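Local coordinates for protein D-ribulose-5-phosphate 3-epimerase, putative (Plasmodium falciparum, PDB 1TQX) that probably interconverts D-ribulose 5-phosphate and D-xylulose 5-phosphate, as a zinc-containing ribulose-phosphate 3-epimerase with a TIM-barrel fold, at residues 32-37 against 195-200; 185-190 against 215-220. All coordinates share one frame; numbering follows the deposited sequence.

Interaction 1: 32-37 against 195-200; sequences AEWIHL and ANIIVA. With ZN (zinc ion), chain D.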
loop_
_atom_site.group_PDB
_atom_site.type_symbol
_atom_site.label_atom_id
_atom_site.label_comp_id
_atom_site.label_asym_id
_atom_site.label_seq_id
_atom_site.Cartn_x
_atom_site.Cartn_y
_atom_site.Cartn_z
ATOM N N ALA A 32 2.802 13.608 5.875
ATOM C CA ALA A 32 2.581 12.366 5.138
ATOM C C ALA A 32 1.343 12.573 4.266
ATOM O O ALA A 32 0.316 13.048 4.747
ATOM C CB ALA A 32 2.365 11.197 6.111
ATOM N N GLU A 33 1.449 12.230 2.985
ATOM C CA GLU A 33 0.336 12.397 2.050
ATOM C C GLU A 33 -0.751 11.332 2.215
ATOM O O GLU A 33 -1.942 11.623 2.106
ATOM C CB GLU A 33 0.849 12.360 0.601
ATOM C CG GLU A 33 1.814 13.493 0.210
ATOM C CD GLU A 33 3.273 13.217 0.577
ATOM O OE1 GLU A 33 4.125 14.074 0.265
ATOM O OE2 GLU A 33 3.577 12.154 1.166
ATOM N N TRP A 34 -0.325 10.099 2.471
ATOM C CA TRP A 34 -1.234 8.965 2.625
ATOM C C TRP A 34 -1.062 8.307 3.989
ATOM O O TRP A 34 -0.031 8.479 4.643
ATOM C CB TRP A 34 -0.912 7.893 1.575
ATOM C CG TRP A 34 -1.266 8.194 0.140
ATOM C CD1 TRP A 34 -1.501 9.414 -0.423
ATOM C CD2 TRP A 34 -1.383 7.237 -0.917
ATOM N NE1 TRP A 34 -1.759 9.274 -1.769
ATOM C CE2 TRP A 34 -1.689 7.946 -2.096
ATOM C CE3 TRP A 34 -1.249 5.839 -0.980
ATOM C CZ2 TRP A 34 -1.870 7.310 -3.325
ATOM C CZ3 TRP A 34 -1.430 5.204 -2.205
ATOM C CH2 TRP A 34 -1.737 5.943 -3.363
ATOM N N ILE A 35 -2.078 7.557 4.412
ATOM C CA ILE A 35 -2.002 6.795 5.653
ATOM C C ILE A 35 -2.319 5.380 5.163
ATOM O O ILE A 35 -3.361 5.146 4.553
ATOM C CB ILE A 35 -3.013 7.284 6.745
ATOM C CG1 ILE A 35 -2.705 6.584 8.070
ATOM C CG2 ILE A 35 -4.461 7.028 6.330
ATOM C CD1 ILE A 35 -1.326 6.918 8.626
ATOM N N HIS A 36 -1.386 4.457 5.383
ATOM C CA HIS A 36 -1.539 3.078 4.925
ATOM C C HIS A 36 -2.195 2.205 5.985
ATOM O O HIS A 36 -1.631 1.984 7.064
ATOM C CB HIS A 36 -0.167 2.513 4.555
ATOM C CG HIS A 36 -0.230 1.255 3.751
ATOM N ND1 HIS A 36 -0.586 1.242 2.418
ATOM C CD2 HIS A 36 0.014 -0.033 4.086
ATOM C CE1 HIS A 36 -0.557 0.002 1.968
ATOM N NE2 HIS A 36 -0.195 -0.791 2.960
ATOM N N LEU A 37 -3.376 1.685 5.661
ATOM C CA LEU A 37 -4.156 0.872 6.587
ATOM C C LEU A 37 -4.205 -0.610 6.215
ATOM O O LEU A 37 -4.912 -1.002 5.285
ATOM C CB LEU A 37 -5.584 1.442 6.655
ATOM C CG LEU A 37 -5.623 2.948 6.951
ATOM C CD1 LEU A 37 -6.951 3.570 6.511
ATOM C CD2 LEU A 37 -5.387 3.153 8.443
ATOM N N ALA A 195 9.874 2.791 -8.057
ATOM C CA ALA A 195 8.824 2.981 -7.055
ATOM C C ALA A 195 8.596 4.459 -6.758
ATOM O O ALA A 195 9.553 5.228 -6.671
ATOM C CB ALA A 195 9.189 2.240 -5.763
ATOM N N ASN A 196 7.334 4.862 -6.607
ATOM C CA ASN A 196 7.028 6.259 -6.298
ATOM C C ASN A 196 6.173 6.426 -5.037
ATOM O O ASN A 196 5.971 7.541 -4.561
ATOM C CB ASN A 196 6.352 6.965 -7.489
ATOM C CG ASN A 196 4.993 6.381 -7.834
ATOM O OD1 ASN A 196 4.893 5.240 -8.279
ATOM N ND2 ASN A 196 3.940 7.172 -7.642
ATOM N N ILE A 197 5.668 5.318 -4.504
ATOM C CA ILE A 197 4.873 5.355 -3.284
ATOM C C ILE A 197 5.571 4.445 -2.283
ATOM O O ILE A 197 5.811 3.271 -2.558
ATOM C CB ILE A 197 3.430 4.871 -3.523
ATOM C CG1 ILE A 197 2.782 5.715 -4.631
ATOM C CG2 ILE A 197 2.625 4.998 -2.229
ATOM C CD1 ILE A 197 1.338 5.365 -4.899
ATOM N N ILE A 198 5.885 4.991 -1.115
ATOM C CA ILE A 198 6.611 4.239 -0.102
ATOM C C ILE A 198 5.826 3.953 1.165
ATOM O O ILE A 198 5.429 4.878 1.876
ATOM C CB ILE A 198 7.889 5.001 0.302
ATOM C CG1 ILE A 198 8.684 5.383 -0.954
ATOM C CG2 ILE A 198 8.715 4.161 1.281
ATOM C CD1 ILE A 198 9.136 4.208 -1.802
ATOM N N VAL A 199 5.609 2.677 1.457
ATOM C CA VAL A 199 4.912 2.306 2.682
ATOM C C VAL A 199 5.986 1.955 3.705
ATOM O O VAL A 199 6.803 1.061 3.475
ATOM C CB VAL A 199 3.996 1.079 2.470
ATOM C CG1 VAL A 199 3.437 0.610 3.812
ATOM C CG2 VAL A 199 2.863 1.439 1.523
ATOM N N ALA A 200 5.990 2.653 4.833
ATOM C CA ALA A 200 6.987 2.399 5.866
ATOM C C ALA A 200 6.320 2.358 7.228
ATOM O O ALA A 200 5.536 3.241 7.570
ATOM C CB ALA A 200 8.060 3.496 5.840
HETATM ZN ZN ZN D . 0.255 -2.939 3.396
#
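The imidazole of His36 carries Val199 on one face and zinc on its NE2, inside the barrel of a TIM-barrel epimerase. Both methyls of Val199 lie over that face: CG2 stands 3.7 Å from the ring centroid, 15° off the normal, a CH-pi contact, while CG1 reaches CD2 at 3.5 Å. With CG anti to the backbone N (chi1 -165°), the ring projects from strand 34-40 into the barrel interior. There its NE2 binds zinc at 2.2 Å, a site completed by Asp38, His70 and Asp179. ND1 is hydrogen-bonded to Asp68, a second-shell carboxylate that fixes the ring's rotation and would probably make NE2 a stronger ligand; Val199 backs the ring with an apolar surface. Two residues earlier on each strand a second apolar contact forms: the indole of Trp34, which also stacks with Phe66, is met obliquely by Ile197. Strands 34-40 and 197-200 are not sheet neighbours here, since strand 7-10 lies between them in the barrel wall, and the contact is made by inward-pointing side chains alone. In this second pair the CD1 methyl of Ile197 comes to 3.5 Å from CH2 of Trp34.

Interaction 2: 185-190 against 215-220; sequences ETTEIS and DTMRVS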
loop_
_atom_site.group_PDB
_atom_site.type_symbol
_atom_site.label_atom_id
_atom_site.label_comp_id
_atom_site.label_asym_id
_atom_site.label_seq_id
_atom_site.Cartn_x
_atom_site.Cartn_y
_atom_site.Cartn_z
ATOM N N GLU A 185 17.521 3.817 3.395
ATOM C CA GLU A 185 18.332 3.173 2.369
ATOM C C GLU A 185 17.551 2.342 1.354
ATOM O O GLU A 185 17.840 2.400 0.155
ATOM C CB GLU A 185 19.412 2.298 3.008
ATOM C CG GLU A 185 20.428 1.776 1.993
ATOM C CD GLU A 185 21.518 0.922 2.612
ATOM O OE1 GLU A 185 22.450 0.546 1.875
ATOM O OE2 GLU A 185 21.444 0.626 3.822
ATOM N N THR A 186 16.575 1.561 1.815
ATOM C CA THR A 186 15.804 0.737 0.887
ATOM C C THR A 186 14.776 1.557 0.109
ATOM O O THR A 186 14.252 1.100 -0.911
ATOM C CB THR A 186 15.126 -0.461 1.595
ATOM O OG1 THR A 186 14.245 0.008 2.622
ATOM C CG2 THR A 186 16.193 -1.370 2.217
ATOM N N THR A 187 14.491 2.769 0.577
ATOM C CA THR A 187 13.568 3.636 -0.144
ATOM C C THR A 187 14.336 4.154 -1.362
ATOM O O THR A 187 13.804 4.204 -2.473
ATOM C CB THR A 187 13.098 4.833 0.719
ATOM O OG1 THR A 187 12.166 4.383 1.713
ATOM C CG2 THR A 187 12.427 5.884 -0.150
ATOM N N GLU A 188 15.595 4.531 -1.152
ATOM C CA GLU A 188 16.419 5.026 -2.250
ATOM C C GLU A 188 16.573 3.922 -3.290
ATOM O O GLU A 188 16.489 4.173 -4.488
ATOM C CB GLU A 188 17.803 5.461 -1.754
ATOM C CG GLU A 188 18.624 6.169 -2.838
ATOM C CD GLU A 188 19.968 6.694 -2.347
ATOM O OE1 GLU A 188 20.677 7.340 -3.151
ATOM O OE2 GLU A 188 20.318 6.462 -1.171
ATOM N N ILE A 189 16.801 2.699 -2.825
ATOM C CA ILE A 189 16.944 1.569 -3.732
ATOM C C ILE A 189 15.648 1.338 -4.511
ATOM O O ILE A 189 15.672 1.139 -5.727
ATOM C CB ILE A 189 17.287 0.277 -2.964
ATOM C CG1 ILE A 189 18.713 0.359 -2.408
ATOM C CG2 ILE A 189 17.127 -0.932 -3.882
ATOM C CD1 ILE A 189 19.098 -0.832 -1.546
ATOM N N SER A 190 14.518 1.360 -3.809
ATOM C CA SER A 190 13.232 1.141 -4.463
ATOM C C SER A 190 12.931 2.216 -5.502
ATOM O O SER A 190 12.480 1.912 -6.605
ATOM C CB SER A 190 12.113 1.083 -3.420
ATOM O OG SER A 190 12.251 -0.070 -2.604
ATOM N N ASP A 215 10.748 13.181 5.160
ATOM C CA ASP A 215 11.267 14.113 4.156
ATOM C C ASP A 215 12.429 13.513 3.366
ATOM O O ASP A 215 12.505 13.662 2.143
ATOM C CB ASP A 215 11.733 15.423 4.810
ATOM C CG ASP A 215 10.600 16.185 5.477
ATOM O OD1 ASP A 215 9.425 15.920 5.147
ATOM O OD2 ASP A 215 10.880 17.060 6.322
ATOM N N THR A 216 13.338 12.844 4.069
ATOM C CA THR A 216 14.489 12.235 3.414
ATOM C C THR A 216 14.006 11.236 2.374
ATOM O O THR A 216 14.515 11.199 1.250
ATOM C CB THR A 216 15.393 11.506 4.430
ATOM O OG1 THR A 216 15.933 12.457 5.356
ATOM C CG2 THR A 216 16.531 10.787 3.721
ATOM N N MET A 217 13.020 10.427 2.752
ATOM C CA MET A 217 12.465 9.429 1.846
ATOM C C MET A 217 11.829 10.081 0.618
ATOM O O MET A 217 12.058 9.652 -0.510
ATOM C CB MET A 217 11.395 8.582 2.555
ATOM C CG MET A 217 11.900 7.642 3.652
ATOM S SD MET A 217 10.502 6.770 4.446
ATOM C CE MET A 217 11.325 5.347 5.173
ATOM N N ARG A 218 11.028 11.117 0.837
ATOM C CA ARG A 218 10.352 11.767 -0.279
ATOM C C ARG A 218 11.334 12.373 -1.271
ATOM O O ARG A 218 11.190 12.190 -2.479
ATOM C CB ARG A 218 9.385 12.843 0.230
ATOM C CG ARG A 218 8.489 13.456 -0.849
ATOM C CD ARG A 218 7.376 14.275 -0.200
ATOM N NE ARG A 218 7.932 15.077 0.883
ATOM C CZ ARG A 218 7.454 15.116 2.120
ATOM N NH1 ARG A 218 6.386 14.401 2.460
ATOM N NH2 ARG A 218 8.066 15.859 3.029
ATOM N N VAL A 219 12.332 13.090 -0.767
ATOM C CA VAL A 219 13.316 13.704 -1.654
ATOM C C VAL A 219 14.019 12.647 -2.499
ATOM O O VAL A 219 14.219 12.841 -3.694
ATOM C CB VAL A 219 14.374 14.507 -0.859
ATOM C CG1 VAL A 219 15.433 15.071 -1.811
ATOM C CG2 VAL A 219 13.700 15.644 -0.107
ATOM N N SER A 220 14.375 11.523 -1.885
ATOM C CA SER A 220 15.055 10.452 -2.602
ATOM C C SER A 220 14.194 9.883 -3.725
ATOM O O SER A 220 14.717 9.464 -4.759
ATOM C CB SER A 220 15.464 9.332 -1.643
ATOM O OG SER A 220 14.335 8.616 -1.174
#
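Thr187 meets both Met217 and Ser220, a small side chain set between two helices of the outer layer of the TIM barrel that run nearly parallel. Over these segments the axes come within 9.1 Å and cross at -16°. Near the start of 185-190, the carbonyl O of Thr186 accepts from both the backbone N and the OG of Ser190, the hydroxyl bond measuring 2.9 Å, so that serine is tied back to its own helix. Thr186 OG1 is hydrogen-bonded to the turn before the helix, at Asn183 N and Gly181 O.

Of this segment, Thr187 makes the larger part of the contact. Its chi1 of -74° sets OG1 beside the backbone N, where it bonds to Asn183 O one turn back, and leaves CG2 anti to that N, pointing at the other helix. The Met217 side chain crosses the threonine at about a right angle, its CE 3.7 Å from Thr187 OG1, while CG2 of Thr187 lies 3.5 Å from Ser220 OG. That serine hydroxyl is turned back on its own helix and bonds to Met217 O at 2.6 Å, the oxygen meeting the carbonyl at a C=O...O angle of 123°. Glu188, which is exposed to solvent, adds a looser contact: its backbone N is 4.3 Å from Ser220 OG.

Beneath the pair lies the barrel wall. Thr187 touches Ile198 of strand 197-200, and Met217 rests on Ala200 of that strand and Ile8 of strand 7-10, so helices 184-193 and 210-223 pack side by side outside the adjacent strands 197-200 and 7-10, with helix 161-170 touching Ile189 and Ser190 of the first helix.

From the N terminus, the chain first lays down 32-37, passes through most of the barrel to 185-190, then returns in 195-200, where interaction 1 closes a long loop across the barrel interior. It continues to 215-220, where interaction 2 closes a shorter one on the outside. The two loops cross, since the segments alternate. Helix 184-193 leads directly into strand 197-200, and Ala195 N probably donates to Ser190 O at the junction. Strand 197-200 alternates its side chains, Ile197 and Val199 facing the barrel interior and Ile198 and Ala200 the helices of interaction 2. A salt bridge from Glu33 to Arg218 joins the other two segments, tying the residue just ahead of strand 34-40 to helix 210-223.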